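PDB 3DLC: putative S-adenosyl-L-methionine-dependent Methyltransferase from Methanococcus maripaludis, which binds S-adenosylmethionine and probably transfers its methyl group to an acceptor not firmly known, possibly a sterol. Local coordinates for residues Trp124-Val127 with Ala128-Phe131; Arg185-Asn188 with Val189-Ile193. One frame throughout, in Å; residues are numbered along the deposited sequence.

Overall arrangement
Both contacts are local, one at the start of helix 127-137 and the other along the last turns of helix 180-193, and the two helices pack on each other. Val127 CG2 lies 3.5 Å from Val189 CG2, and Phe131 CE2 lies 3.7 Å from Phe186 CE1, so interactions 1 and 2 share an apolar seam. Interaction 1 has a buried aromatic side facing the cofactor and a polar side where Asp126 caps the helix. Interaction 2 is more exposed: Phe186 and Leu190 are buried against the sheet, whereas Asn188, Asp191 and Glu192 lie at the surface, and its Arg185 holds an acetate.

Interaction 1. Residues Trp124-Val127 with Ala128-Phe131; sequences WEDV and ATAF. Unlike the reference sequence in segment 128-131: Ala128 (reference Thr). With SAM (S-adenosylmethionine), chain C.
Trp124 brings the six-membered part of its indole up to the methyl of Ala130 and to the Phe131 ring, whose CE2 lies at the indole edge, near its plane. CE3 of Trp124 is 3.7 Å from Ala130 CB, and CZ3 of Trp124 is 3.8 Å from Phe131 CE2; the two ring planes are inclined at 52°, neither stacked nor T-shaped. At the pyrrole end the indole edge meets the cofactor, CD1 standing 3.5 Å from N7 of the S-adenosylmethionine adenine, while NE1 is hydrogen-bonded to Ser120, itself a cofactor ligand. Were Trp124 an alanine, a gap between the adenine and the Ala130 and Phe131 side chains would probably open and Ser120 OG would be left without its indole partner.

Just beyond, Asp126 is the N-cap of helix 127-137. With its CG anti to the backbone nitrogen (chi1 -159°), the carboxylate swings over the first turn, where OD1 takes a weak bond from Thr129 N at 3.4 Å. OD2 accepts from Thr129 OG1 at 2.7 Å, the hydroxyl approaching from above the carboxylate plane. A water donates to Asp126 OD1 and accepts from Ala128 N, bridging the cap to a second amide of the first turn. Ala128 stands where the reference sequence has threonine. The backbone bonds from Ala130 N to Asp126 O and from Phe131 N to Val127 O start the helical ladder. A carboxylate at this N-terminus would probably be favoured by the helix dipole; the charged cap outside and the aromatic contacts inside probably help to set where the helix begins beside the adenine pocket.

Interaction 2. Residues Arg185-Asn188 with Val189-Ile193; sequences RFQN and VLDEI. With ACT (acetate ion), chain B.
Helix 180-193, which precedes the final antiparallel hairpin of this Rossmann-like methyltransferase fold, supplies both halves of the contact. Four successive i to i+4 backbone bonds, from Val189 N to Arg185 O through Glu192 N to Asn188 O, join them. The Arg185 chain is extended as far as NE, CG anti to the backbone nitrogen (chi1 -179°), and its guanidinium edge grips an acetate, probably from the crystallisation liquor. NE gives a nearly straight bond to acetate OXT at 3.0 Å, and NH2 one to acetate O at 3.1 Å, a two-pronged pairing that holds the carboxylate at that edge. Val189 CG2 lies 4.2 Å from Phe186 CD1, the two side chains running alongside each other.

On the solvent side a water donates to both Asn188 OD1, at 2.7 Å, and Asp191 OD2, at 2.8 Å, bridging the amide and the carboxylate. The other oxygen of Asp191 bonds to Tyr198, and Glu192 forms a salt bridge with Arg132. Phe186 and Leu190 rest on strand 206-211, Gln187 reaches strand 198-203, and Val189 and Ile193 meet Val127 and Phe131, so the helix packs on the last two strands at this end of the sheet, the outermost 198-203 and its neighbour 206-211, with helix 127-137 beside it.

Interaction 1. Residues Trp124-Val127 with Ala128-Phe131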
loop_
_atom_site.group_PDB
_atom_site.type_symbol
_atom_site.label_atom_id
_atom_site.label_comp_id
_atom_site.label_asym_id
_atom_site.label_seq_id
_atom_site.Cartn_x
_atom_site.Cartn_y
_atom_site.Cartn_z
ATOM N N TRP A 124 8.436 -1.109 6.986
ATOM C CA TRP A 124 9.582 -1.670 6.277
ATOM C C TRP A 124 10.906 -1.394 6.919
ATOM O O TRP A 124 11.179 -0.276 7.293
ATOM C CB TRP A 124 9.666 -1.201 4.807
ATOM C CG TRP A 124 8.459 -1.511 4.006
ATOM C CD1 TRP A 124 7.499 -2.461 4.265
ATOM C CD2 TRP A 124 8.066 -0.876 2.785
ATOM N NE1 TRP A 124 6.532 -2.436 3.292
ATOM C CE2 TRP A 124 6.837 -1.443 2.395
ATOM C CE3 TRP A 124 8.615 0.125 1.993
ATOM C CZ2 TRP A 124 6.176 -1.040 1.243
ATOM C CZ3 TRP A 124 7.936 0.544 0.870
ATOM C CH2 TRP A 124 6.729 -0.037 0.509
ATOM N N GLU A 125 11.713 -2.445 7.017
ATOM C CA GLU A 125 13.099 -2.334 7.459
ATOM C C GLU A 125 13.859 -1.803 6.207
ATOM O O GLU A 125 13.307 -1.803 5.142
ATOM C CB GLU A 125 13.605 -3.740 7.889
ATOM C CG GLU A 125 12.833 -4.328 9.081
ATOM C CD GLU A 125 13.119 -5.817 9.366
ATOM O OE1 GLU A 125 13.913 -6.459 8.634
ATOM O OE2 GLU A 125 12.521 -6.347 10.333
ATOM N N ASP A 126 15.081 -1.329 6.294
ATOM C CA ASP A 126 15.781 -0.977 5.041
ATOM C C ASP A 126 14.993 -0.359 3.860
ATOM O O ASP A 126 14.892 -0.901 2.747
ATOM C CB ASP A 126 16.550 -2.194 4.546
ATOM C CG ASP A 126 17.667 -1.803 3.606
ATOM O OD1 ASP A 126 17.846 -0.581 3.354
ATOM O OD2 ASP A 126 18.326 -2.719 3.086
ATOM N N VAL A 127 14.519 0.847 4.119
ATOM C CA VAL A 127 13.695 1.532 3.142
ATOM C C VAL A 127 14.457 1.933 1.881
ATOM O O VAL A 127 13.851 2.026 0.819
ATOM C CB VAL A 127 12.911 2.700 3.732
ATOM C CG1 VAL A 127 11.841 2.151 4.710
ATOM C CG2 VAL A 127 13.814 3.711 4.400
ATOM N N ALA A 128 15.766 2.146 1.980
ATOM C CA ALA A 128 16.546 2.471 0.777
ATOM C C ALA A 128 16.455 1.314 -0.217
ATOM O O ALA A 128 16.229 1.509 -1.412
ATOM C CB ALA A 128 17.996 2.748 1.124
ATOM N N THR A 129 16.664 0.095 0.264
ATOM C CA THR A 129 16.583 -1.071 -0.588
ATOM C C THR A 129 15.170 -1.252 -1.136
ATOM O O THR A 129 14.980 -1.574 -2.319
ATOM C CB THR A 129 17.046 -2.326 0.162
ATOM O OG1 THR A 129 18.423 -2.154 0.496
ATOM C CG2 THR A 129 16.839 -3.609 -0.647
ATOM N N ALA A 130 14.177 -1.050 -0.286
ATOM C CA ALA A 130 12.778 -1.192 -0.710
ATOM C C ALA A 130 12.472 -0.237 -1.867
ATOM O O ALA A 130 11.882 -0.631 -2.855
ATOM C CB ALA A 130 11.842 -0.920 0.453
ATOM N N PHE A 131 12.865 1.031 -1.732
ATOM C CA PHE A 131 12.593 1.998 -2.790
ATOM C C PHE A 131 13.404 1.798 -4.053
ATOM O O PHE A 131 12.929 2.085 -5.131
ATOM C CB PHE A 131 12.602 3.430 -2.257
ATOM C CG PHE A 131 11.280 3.784 -1.605
ATOM C CD1 PHE A 131 10.201 4.200 -2.373
ATOM C CD2 PHE A 131 11.077 3.573 -0.250
ATOM C CE1 PHE A 131 8.979 4.439 -1.785
ATOM C CE2 PHE A 131 9.850 3.813 0.333
ATOM C CZ PHE A 131 8.806 4.239 -0.439
HETATM N N SAM C . -2.718 -2.842 2.440
HETATM C CA SAM C . -3.684 -3.489 3.365
HETATM C C SAM C . -4.761 -2.512 3.750
HETATM O O SAM C . -4.557 -1.307 3.589
HETATM O OXT SAM C . -5.786 -2.948 4.261
HETATM C CB SAM C . -2.964 -4.059 4.573
HETATM C CG SAM C . -2.272 -3.067 5.451
HETATM S SD SAM C . -1.475 -3.934 6.817
HETATM C CE SAM C . -1.590 -2.588 7.963
HETATM C "C5'" SAM C . 0.334 -3.958 6.342
HETATM C "C4'" SAM C . 0.837 -5.108 5.420
HETATM O "O4'" SAM C . 2.182 -4.983 4.850
HETATM C "C3'" SAM C . 0.715 -6.519 6.047
HETATM O "O3'" SAM C . -0.151 -7.277 5.259
HETATM C "C2'" SAM C . 2.153 -7.041 6.008
HETATM O "O2'" SAM C . 2.322 -8.439 5.949
HETATM C "C1'" SAM C . 2.741 -6.290 4.802
HETATM N N9 SAM C . 4.205 -6.138 4.841
HETATM C C8 SAM C . 4.942 -5.590 5.864
HETATM N N7 SAM C . 6.253 -5.531 5.529
HETATM C C5 SAM C . 6.357 -6.075 4.275
HETATM C C6 SAM C . 7.442 -6.320 3.429
HETATM N N6 SAM C . 8.728 -6.093 3.754
HETATM N N1 SAM C . 7.169 -6.831 2.208
HETATM C C2 SAM C . 5.883 -7.144 1.832
HETATM N N3 SAM C . 4.802 -6.983 2.647
HETATM C C4 SAM C . 5.077 -6.436 3.829
HETATM O O HOH W 1 17.462 2.092 4.415
#

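Interaction 2. Residues Arg185-Asn188 with Val189-Ile193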
loop_
_atom_site.group_PDB
_atom_site.type_symbol
_atom_site.label_atom_id
_atom_site.label_comp_id
_atom_site.label_asym_id
_atom_site.label_seq_id
_atom_site.Cartn_x
_atom_site.Cartn_y
_atom_site.Cartn_z
ATOM N N ARG A 185 11.562 12.077 6.184
ATOM C CA ARG A 185 12.273 10.805 6.145
ATOM C C ARG A 185 12.364 10.273 4.722
ATOM O O ARG A 185 13.430 9.882 4.240
ATOM C CB ARG A 185 11.594 9.749 7.010
ATOM C CG ARG A 185 12.304 8.398 7.040
ATOM C CD ARG A 185 11.579 7.316 7.814
ATOM N NE ARG A 185 12.454 6.144 7.825
ATOM C CZ ARG A 185 12.084 4.887 7.961
ATOM N NH1 ARG A 185 10.835 4.564 8.111
ATOM N NH2 ARG A 185 13.008 3.950 7.929
ATOM N N PHE A 186 11.217 10.233 4.060
ATOM C CA PHE A 186 11.145 9.643 2.723
ATOM C C PHE A 186 11.714 10.522 1.626
ATOM O O PHE A 186 12.255 9.998 0.667
ATOM C CB PHE A 186 9.767 9.033 2.470
ATOM C CG PHE A 186 9.570 7.803 3.261
ATOM C CD1 PHE A 186 10.210 6.634 2.874
ATOM C CD2 PHE A 186 8.865 7.797 4.424
ATOM C CE1 PHE A 186 10.109 5.497 3.638
ATOM C CE2 PHE A 186 8.750 6.672 5.182
ATOM C CZ PHE A 186 9.372 5.516 4.803
ATOM N N GLN A 187 11.640 11.839 1.788
ATOM C CA GLN A 187 12.342 12.717 0.871
ATOM C C GLN A 187 13.822 12.343 0.926
ATOM O O GLN A 187 14.491 12.226 -0.102
ATOM C CB GLN A 187 12.122 14.186 1.302
ATOM C CG GLN A 187 12.888 15.270 0.754
ATOM C CD GLN A 187 12.635 16.563 1.577
ATOM O OE1 GLN A 187 13.285 17.547 1.349
ATOM N NE2 GLN A 187 11.664 16.531 2.515
ATOM N N ASN A 188 14.349 12.172 2.147
ATOM C CA ASN A 188 15.775 11.848 2.268
ATOM C C ASN A 188 16.130 10.503 1.635
ATOM O O ASN A 188 17.158 10.359 0.973
ATOM C CB ASN A 188 16.226 11.877 3.719
ATOM C CG ASN A 188 16.208 13.277 4.320
ATOM O OD1 ASN A 188 16.184 14.270 3.599
ATOM N ND2 ASN A 188 16.197 13.360 5.645
ATOM N N VAL A 189 15.241 9.529 1.762
ATOM C CA VAL A 189 15.455 8.230 1.139
ATOM C C VAL A 189 15.499 8.332 -0.381
ATOM O O VAL A 189 16.408 7.819 -1.052
ATOM C CB VAL A 189 14.341 7.218 1.544
ATOM C CG1 VAL A 189 14.433 5.913 0.740
ATOM C CG2 VAL A 189 14.371 6.913 3.048
ATOM N N LEU A 190 14.520 9.017 -0.962
ATOM C CA LEU A 190 14.442 9.148 -2.410
ATOM C C LEU A 190 15.619 9.964 -2.920
ATOM O O LEU A 190 16.149 9.702 -4.000
ATOM C CB LEU A 190 13.112 9.786 -2.832
ATOM C CG LEU A 190 11.847 8.985 -2.440
ATOM C CD1 LEU A 190 10.659 9.609 -3.140
ATOM C CD2 LEU A 190 11.937 7.477 -2.777
ATOM N N ASP A 191 16.042 10.959 -2.147
ATOM C CA ASP A 191 17.154 11.812 -2.570
ATOM C C ASP A 191 18.466 11.036 -2.560
ATOM O O ASP A 191 19.318 11.262 -3.425
ATOM C CB ASP A 191 17.202 13.068 -1.721
ATOM C CG ASP A 191 16.017 13.995 -1.964
ATOM O OD1 ASP A 191 15.279 13.829 -2.963
ATOM O OD2 ASP A 191 15.853 14.910 -1.145
ATOM N N GLU A 192 18.642 10.125 -1.611
ATOM C CA GLU A 192 19.868 9.297 -1.594
ATOM C C GLU A 192 19.887 8.388 -2.824
ATOM O O GLU A 192 20.967 8.138 -3.393
ATOM C CB GLU A 192 19.971 8.482 -0.316
ATOM C CG GLU A 192 21.236 7.584 -0.234
ATOM C CD GLU A 192 21.170 6.195 -0.932
ATOM O OE1 GLU A 192 20.136 5.517 -0.894
ATOM O OE2 GLU A 192 22.220 5.718 -1.480
ATOM N N ILE A 193 18.744 7.880 -3.264
ATOM C CA ILE A 193 18.660 7.054 -4.475
ATOM C C ILE A 193 18.932 7.877 -5.708
ATOM O O ILE A 193 19.496 7.394 -6.682
ATOM C CB ILE A 193 17.305 6.320 -4.554
ATOM C CG1 ILE A 193 17.195 5.326 -3.394
ATOM C CG2 ILE A 193 17.149 5.600 -5.903
ATOM C CD1 ILE A 193 15.772 4.805 -3.168
HETATM C C ACT B . 16.091 5.585 6.824
HETATM O O ACT B . 15.995 4.569 7.560
HETATM O OXT ACT B . 15.335 6.566 7.083
HETATM C CH3 ACT B . 17.080 5.608 5.703
HETATM O O HOH W 2 17.153 15.178 1.272
#